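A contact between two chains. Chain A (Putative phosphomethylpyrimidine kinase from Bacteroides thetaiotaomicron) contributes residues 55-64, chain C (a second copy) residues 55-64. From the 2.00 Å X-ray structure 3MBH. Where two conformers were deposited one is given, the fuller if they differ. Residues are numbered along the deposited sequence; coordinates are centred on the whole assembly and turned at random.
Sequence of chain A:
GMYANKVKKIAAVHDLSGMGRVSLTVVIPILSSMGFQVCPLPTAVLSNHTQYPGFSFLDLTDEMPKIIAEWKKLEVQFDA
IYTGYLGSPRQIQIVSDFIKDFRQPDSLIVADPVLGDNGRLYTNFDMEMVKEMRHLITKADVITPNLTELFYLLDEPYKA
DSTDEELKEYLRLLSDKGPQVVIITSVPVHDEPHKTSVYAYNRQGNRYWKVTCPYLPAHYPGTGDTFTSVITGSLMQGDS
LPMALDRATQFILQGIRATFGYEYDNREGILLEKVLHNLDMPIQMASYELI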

ATOM      1  N   PHE A  55      16.652  32.366 -18.893  1.00 15.69           N
ATOM      2  CA  PHE A  55      17.229  31.102 -18.563  1.00 16.49           C
ATOM      3  C   PHE A  55      18.660  31.069 -19.065  1.00 16.03           C
ATOM      4  O   PHE A  55      18.965  31.709 -20.051  1.00 15.06           O
ATOM      5  CB  PHE A  55      16.426  29.946 -19.215  1.00 15.95           C
ATOM      6  CG  PHE A  55      16.175  30.143 -20.691  1.00 17.72           C
ATOM      7  CD1 PHE A  55      15.051  30.847 -21.138  1.00 16.35           C
ATOM      8  CD2 PHE A  55      17.029  29.621 -21.610  1.00 17.29           C
ATOM      9  CE1 PHE A  55      14.821  31.004 -22.508  1.00 18.87           C
ATOM     10  CE2 PHE A  55      16.802  29.787 -22.975  1.00 19.72           C
ATOM     11  CZ  PHE A  55      15.734  30.515 -23.417  1.00 18.74           C
ATOM     12  N   SER A  56      19.505  30.282 -18.384  1.00 15.98           N
ATOM     13  CA  SER A  56      20.819  29.892 -18.900  1.00 15.57           C
ATOM     14  C   SER A  56      20.597  28.771 -19.888  1.00 15.39           C
ATOM     15  O   SER A  56      19.635  28.027 -19.771  1.00 15.14           O
ATOM     16  CB  SER A  56      21.757  29.430 -17.777  1.00 15.61           C
ATOM     17  OG  SER A  56      21.311  28.248 -17.162  1.00 15.22           O
ATOM     18  N   PHE A  57      21.494  28.654 -20.853  1.00 15.13           N
ATOM     19  CA  PHE A  57      21.349  27.643 -21.868  1.00 16.06           C
ATOM     20  C   PHE A  57      22.727  27.161 -22.353  1.00 16.25           C
ATOM     21  O   PHE A  57      23.548  27.948 -22.772  1.00 15.62           O
ATOM     22  CB  PHE A  57      20.559  28.215 -23.045  1.00 16.83           C
ATOM     23  CG  PHE A  57      20.281  27.220 -24.101  1.00 17.98           C
ATOM     24  CD1 PHE A  57      19.243  26.334 -23.961  1.00 19.13           C
ATOM     25  CD2 PHE A  57      21.114  27.100 -25.208  1.00 21.02           C
ATOM     26  CE1 PHE A  57      18.976  25.372 -24.915  1.00 20.42           C
ATOM     27  CE2 PHE A  57      20.863  26.130 -26.173  1.00 18.62           C
ATOM     28  CZ  PHE A  57      19.787  25.279 -26.037  1.00 21.39           C
ATOM     29  N   LEU A  58      22.965  25.856 -22.276  1.00 16.22           N
ATOM     30  CA  LEU A  58      24.132  25.237 -22.854  1.00 16.03           C
ATOM     31  C   LEU A  58      23.666  24.074 -23.781  1.00 15.97           C
ATOM     32  O   LEU A  58      23.089  23.069 -23.325  1.00 15.97           O
ATOM     33  CB  LEU A  58      25.057  24.695 -21.770  1.00 15.74           C
ATOM     34  CG  LEU A  58      26.361  24.051 -22.283  1.00 17.07           C
ATOM     35  CD1 LEU A  58      27.348  25.041 -22.963  1.00 17.13           C
ATOM     36  CD2 LEU A  58      27.014  23.318 -21.136  1.00 17.32           C
ATOM     37  N   ASP A  59      24.021  24.207 -25.047  1.00 15.57           N
ATOM     38  CA  ASP A  59      23.655  23.286 -26.122  1.00 15.93           C
ATOM     39  C   ASP A  59      24.593  22.123 -26.005  1.00 15.42           C
ATOM     40  O   ASP A  59      25.794  22.316 -26.062  1.00 15.63           O
ATOM     41  CB  ASP A  59      23.890  24.013 -27.481  1.00 14.95           C
ATOM     42  CG  ASP A  59      23.676  23.098 -28.725  1.00 18.48           C
ATOM     43  OD1 ASP A  59      23.218  21.940 -28.633  1.00 19.12           O
ATOM     44  OD2 ASP A  59      23.946  23.592 -29.845  1.00 23.21           O
ATOM     45  N   LEU A  60      24.084  20.917 -25.868  1.00 15.73           N
ATOM     46  CA  LEU A  60      24.981  19.749 -25.743  1.00 16.30           C
ATOM     47  C   LEU A  60      25.121  18.897 -27.038  1.00 15.91           C
ATOM     48  O   LEU A  60      25.581  17.720 -26.969  1.00 15.28           O
ATOM     49  CB  LEU A  60      24.560  18.872 -24.561  1.00 15.53           C
ATOM     50  CG  LEU A  60      24.677  19.482 -23.147  1.00 18.20           C
ATOM     51  CD1 LEU A  60      24.034  18.497 -22.166  1.00 17.95           C
ATOM     52  CD2 LEU A  60      26.130  19.787 -22.792  1.00 12.42           C
ATOM     53  N   THR A  61      24.750  19.489 -28.184  1.00 15.61           N
ATOM     54  CA  THR A  61      24.761  18.802 -29.480  1.00 16.33           C
ATOM     55  C   THR A  61      26.076  18.073 -29.697  1.00 17.44           C
ATOM     56  O   THR A  61      26.075  16.898 -30.046  1.00 16.54           O
ATOM     57  CB  THR A  61      24.530  19.766 -30.680  1.00 15.44           C
ATOM     58  OG1 THR A  61      23.280  20.451 -30.493  1.00 15.44           O
ATOM     59  CG2 THR A  61      24.559  19.019 -32.091  1.00 15.24           C
ATOM     60  N   ASP A  62      27.186  18.768 -29.474  1.00 17.54           N
ATOM     61  CA  ASP A  62      28.449  18.150 -29.748  1.00 18.96           C
ATOM     62  C   ASP A  62      28.941  17.109 -28.734  1.00 19.02           C
ATOM     63  O   ASP A  62      29.859  16.352 -29.050  1.00 18.52           O
ATOM     64  CB  ASP A  62      29.479  19.205 -30.005  1.00 20.80           C
ATOM     65  CG  ASP A  62      29.119  20.053 -31.235  1.00 22.84           C
ATOM     66  OD1 ASP A  62      28.704  19.477 -32.261  1.00 22.71           O
ATOM     67  OD2 ASP A  62      29.227  21.298 -31.143  1.00 29.09           O
ATOM     68  N   GLU A  63      28.323  17.033 -27.561  1.00 18.43           N
ATOM     69  CA  GLU A  63      28.658  15.962 -26.628  1.00 17.69           C
ATOM     70  C   GLU A  63      27.889  14.670 -26.923  1.00 16.56           C
ATOM     71  O   GLU A  63      28.358  13.585 -26.581  1.00 16.12           O
ATOM     72  CB  GLU A  63      28.394  16.397 -25.210  1.00 17.62           C
ATOM     73  CG  GLU A  63      29.079  15.545 -24.146  1.00 17.87           C
ATOM     74  CD  GLU A  63      30.621  15.554 -24.229  1.00 17.92           C
ATOM     75  OE1 GLU A  63      31.203  16.518 -24.776  1.00 16.78           O
ATOM     76  OE2 GLU A  63      31.245  14.579 -23.735  1.00 20.15           O
HETATM   77  N   MSE A  64      26.731  14.778 -27.555  0.70 15.35           N
HETATM   78  CA  MSE A  64      25.850  13.630 -27.757  0.70 15.63           C
HETATM   79  C   MSE A  64      26.509  12.506 -28.586  0.70 15.69           C
HETATM   80  O   MSE A  64      26.454  11.339 -28.204  0.70 15.57           O
HETATM   81  CB  MSE A  64      24.498  14.074 -28.367  0.70 15.46           C
HETATM   82  CG  MSE A  64      23.626  14.902 -27.404  0.70 16.97           C
HETATM   83 SE   MSE A  64      22.071  15.777 -28.181  0.50 14.41          SE
HETATM   84  CE  MSE A  64      22.907  16.248 -29.814  0.70 27.53           C
TER
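Chain C 55-64: FSFLDLTDEM

Residues 55-64 of chain C lie against the same residues of chain A in a reciprocal, near-twofold arrangement. In each copy a short strand ends at residue 59, and residues 61-63 take helical phi/psi values, so the backbone turns after the strand. The register runs in opposite senses: Leu C58 lies nearest Glu A63 and Glu C63 nearest Leu A58, each pair with CA atoms 7.4 Å apart. No direct hydrogen bond joins the two stretches, which together bury 369 Å².

The apolar contact is made by leucines. Leu C58 (chi1 t, chi2 p) directs its CA-to-CB bond toward chain A, and its CD2 comes to 3.3 Å from CD2 of Leu A60; in the reciprocal pair, CD2 of Leu C60 is 3.4 Å from CD2 of Leu A58. The side chains of Leu A60 and Leu C60 leave the backbone sideways (chi1 m, chi2 t), yet their ends reach the partner.

Each glutamate extends over the opposing strand. CD of Glu C63 packs 3.8 Å from CB of Leu A58, and its OE2 stops 3.8 Å from CB of Ser A56, leaving the polar link to water. Water 1 accepts from Ser A56 OG (2.5 Å) and donates to Glu C63 OE2 (2.7 Å); water 2 accepts from Phe A57 N (3.0 Å) and lies 2.6 Å from Glu C63 OE2. The other half repeats the scheme: water 4 joins Ser C56 OG (2.6 Å) to Glu A63 OE2 (2.7 Å), and water 5 joins Phe C57 N (2.9 Å) to Glu A63 OE2 (2.7 Å).

Within each copy the aspartate side chain bonds to the residue two further on: Asp C59 OD1 accepts from Thr C61 N (2.8 Å) and Thr C61 OG1 (2.5 Å), as Asp A59 OD1 does from Thr A61 N (2.9 Å) and Thr A61 OG1 (2.4 Å, very short).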

ATOM      1  N   PHE C  55      34.954   6.477 -20.501  1.00 16.53           N
ATOM      2  CA  PHE C  55      33.747   7.324 -20.347  1.00 16.14           C
ATOM      3  C   PHE C  55      33.986   8.607 -21.153  1.00 15.59           C
ATOM      4  O   PHE C  55      35.116   9.030 -21.272  1.00 15.73           O
ATOM      5  CB  PHE C  55      33.526   7.723 -18.885  1.00 15.50           C
ATOM      6  CG  PHE C  55      34.785   8.199 -18.176  1.00 15.66           C
ATOM      7  CD1 PHE C  55      35.663   7.284 -17.609  1.00 17.21           C
ATOM      8  CD2 PHE C  55      35.078   9.547 -18.087  1.00 18.19           C
ATOM      9  CE1 PHE C  55      36.811   7.706 -16.960  1.00 19.99           C
ATOM     10  CE2 PHE C  55      36.213   9.992 -17.436  1.00 19.66           C
ATOM     11  CZ  PHE C  55      37.084   9.075 -16.866  1.00 19.49           C
ATOM     12  N   SER C  56      32.935   9.217 -21.691  1.00 15.15           N
ATOM     13  CA  SER C  56      33.015  10.595 -22.129  1.00 14.55           C
ATOM     14  C   SER C  56      32.886  11.510 -20.906  1.00 15.09           C
ATOM     15  O   SER C  56      32.337  11.128 -19.859  1.00 14.98           O
ATOM     16  CB  SER C  56      31.895  10.916 -23.150  1.00 15.64           C
ATOM     17  OG  SER C  56      30.611  10.698 -22.585  1.00 13.57           O
ATOM     18  N   PHE C  57      33.358  12.738 -21.044  1.00 15.38           N
ATOM     19  CA  PHE C  57      33.332  13.678 -19.943  1.00 15.57           C
ATOM     20  C   PHE C  57      33.290  15.101 -20.472  1.00 15.83           C
ATOM     21  O   PHE C  57      34.139  15.496 -21.257  1.00 14.51           O
ATOM     22  CB  PHE C  57      34.607  13.468 -19.108  1.00 16.50           C
ATOM     23  CG  PHE C  57      34.712  14.357 -17.924  1.00 17.12           C
ATOM     24  CD1 PHE C  57      34.115  14.004 -16.741  1.00 20.05           C
ATOM     25  CD2 PHE C  57      35.420  15.550 -17.995  1.00 20.02           C
ATOM     26  CE1 PHE C  57      34.221  14.822 -15.593  1.00 21.11           C
ATOM     27  CE2 PHE C  57      35.518  16.400 -16.866  1.00 22.14           C
ATOM     28  CZ  PHE C  57      34.902  16.040 -15.674  1.00 21.22           C
ATOM     29  N   LEU C  58      32.321  15.868 -20.003  1.00 15.48           N
ATOM     30  CA  LEU C  58      32.192  17.298 -20.269  1.00 15.96           C
ATOM     31  C   LEU C  58      32.113  17.988 -18.925  1.00 15.88           C
ATOM     32  O   LEU C  58      31.215  17.741 -18.109  1.00 16.21           O
ATOM     33  CB  LEU C  58      30.920  17.637 -21.066  1.00 16.73           C
ATOM     34  CG  LEU C  58      30.704  19.132 -21.366  1.00 15.69           C
ATOM     35  CD1 LEU C  58      31.833  19.666 -22.331  1.00 14.45           C
ATOM     36  CD2 LEU C  58      29.316  19.329 -21.918  1.00 16.93           C
ATOM     37  N   ASP C  59      33.101  18.825 -18.670  1.00 15.62           N
ATOM     38  CA  ASP C  59      33.225  19.543 -17.408  1.00 15.73           C
ATOM     39  C   ASP C  59      32.305  20.754 -17.440  1.00 16.24           C
ATOM     40  O   ASP C  59      32.455  21.606 -18.314  1.00 16.20           O
ATOM     41  CB  ASP C  59      34.662  20.015 -17.305  1.00 17.43           C
ATOM     42  CG  ASP C  59      34.933  20.919 -16.100  1.00 17.19           C
ATOM     43  OD1 ASP C  59      34.064  21.256 -15.280  1.00 18.97           O
ATOM     44  OD2 ASP C  59      36.123  21.228 -15.966  1.00 22.15           O
ATOM     45  N   LEU C  60      31.381  20.875 -16.479  1.00 15.75           N
ATOM     46  CA  LEU C  60      30.431  21.999 -16.558  1.00 16.12           C
ATOM     47  C   LEU C  60      30.779  23.173 -15.658  1.00 16.19           C
ATOM     48  O   LEU C  60      29.895  23.986 -15.327  1.00 15.98           O
ATOM     49  CB  LEU C  60      28.990  21.545 -16.325  1.00 16.73           C
ATOM     50  CG  LEU C  60      28.357  20.636 -17.374  1.00 18.07           C
ATOM     51  CD1 LEU C  60      26.998  20.182 -16.849  1.00 17.18           C
ATOM     52  CD2 LEU C  60      28.255  21.294 -18.756  1.00 16.77           C
ATOM     53  N   THR C  61      32.057  23.272 -15.264  1.00 15.55           N
ATOM     54  CA  THR C  61      32.524  24.372 -14.375  1.00 16.14           C
ATOM     55  C   THR C  61      32.111  25.752 -14.846  1.00 17.35           C
ATOM     56  O   THR C  61      31.692  26.541 -14.024  1.00 18.26           O
ATOM     57  CB  THR C  61      34.065  24.377 -14.176  1.00 15.98           C
ATOM     58  OG1 THR C  61      34.476  23.112 -13.613  1.00 15.65           O
ATOM     59  CG2 THR C  61      34.516  25.577 -13.273  1.00 15.19           C
ATOM     60  N   ASP C  62      32.217  26.044 -16.142  1.00 16.91           N
ATOM     61  CA  ASP C  62      31.925  27.372 -16.648  1.00 18.34           C
ATOM     62  C   ASP C  62      30.439  27.660 -16.748  1.00 17.77           C
ATOM     63  O   ASP C  62      30.051  28.821 -16.761  1.00 15.63           O
ATOM     64  CB  ASP C  62      32.558  27.576 -18.017  1.00 19.46           C
ATOM     65  CG  ASP C  62      34.105  27.636 -17.961  1.00 23.26           C
ATOM     66  OD1 ASP C  62      34.685  27.898 -16.870  1.00 28.27           O
ATOM     67  OD2 ASP C  62      34.716  27.410 -19.029  1.00 28.72           O
ATOM     68  N   GLU C  63      29.621  26.620 -16.840  1.00 17.60           N
ATOM     69  CA  GLU C  63      28.183  26.831 -16.887  1.00 17.37           C
ATOM     70  C   GLU C  63      27.581  27.022 -15.482  1.00 16.75           C
ATOM     71  O   GLU C  63      26.583  27.692 -15.353  1.00 16.42           O
ATOM     72  CB  GLU C  63      27.441  25.688 -17.589  1.00 17.66           C
ATOM     73  CG  GLU C  63      25.989  26.064 -17.955  1.00 16.83           C
ATOM     74  CD  GLU C  63      25.908  27.134 -19.036  1.00 20.02           C
ATOM     75  OE1 GLU C  63      26.941  27.406 -19.705  1.00 18.62           O
ATOM     76  OE2 GLU C  63      24.812  27.710 -19.217  1.00 19.56           O
HETATM   77  N   MSE C  64      28.171  26.462 -14.440  1.00 15.66           N
HETATM   78  CA  MSE C  64      27.523  26.505 -13.111  1.00 16.71           C
HETATM   79  C   MSE C  64      27.211  27.929 -12.607  1.00 15.41           C
HETATM   80  O   MSE C  64      26.111  28.177 -12.166  1.00 14.76           O
HETATM   81  CB  MSE C  64      28.347  25.734 -12.059  1.00 15.90           C
HETATM   82  CG  MSE C  64      28.292  24.225 -12.361  1.00 22.38           C
HETATM   83 SE   MSE C  64      29.553  23.161 -11.339  0.75 32.82          SE
HETATM   84  CE  MSE C  64      29.254  24.294  -9.607  1.00  9.99           C
TER
HETATM   85  O   HOH W   1      22.637  26.393 -18.278  1.00 16.19           O
HETATM   86  O   HOH W   2      24.175  29.936 -20.427  1.00 12.94           O
HETATM   87  O   HOH W   3      26.758  28.773 -21.883  1.00 26.57           O
HETATM   88  O   HOH W   4      29.883  13.133 -21.837  1.00 14.08           O
HETATM   89  O   HOH W   5      33.741  13.577 -23.779  1.00 20.04           O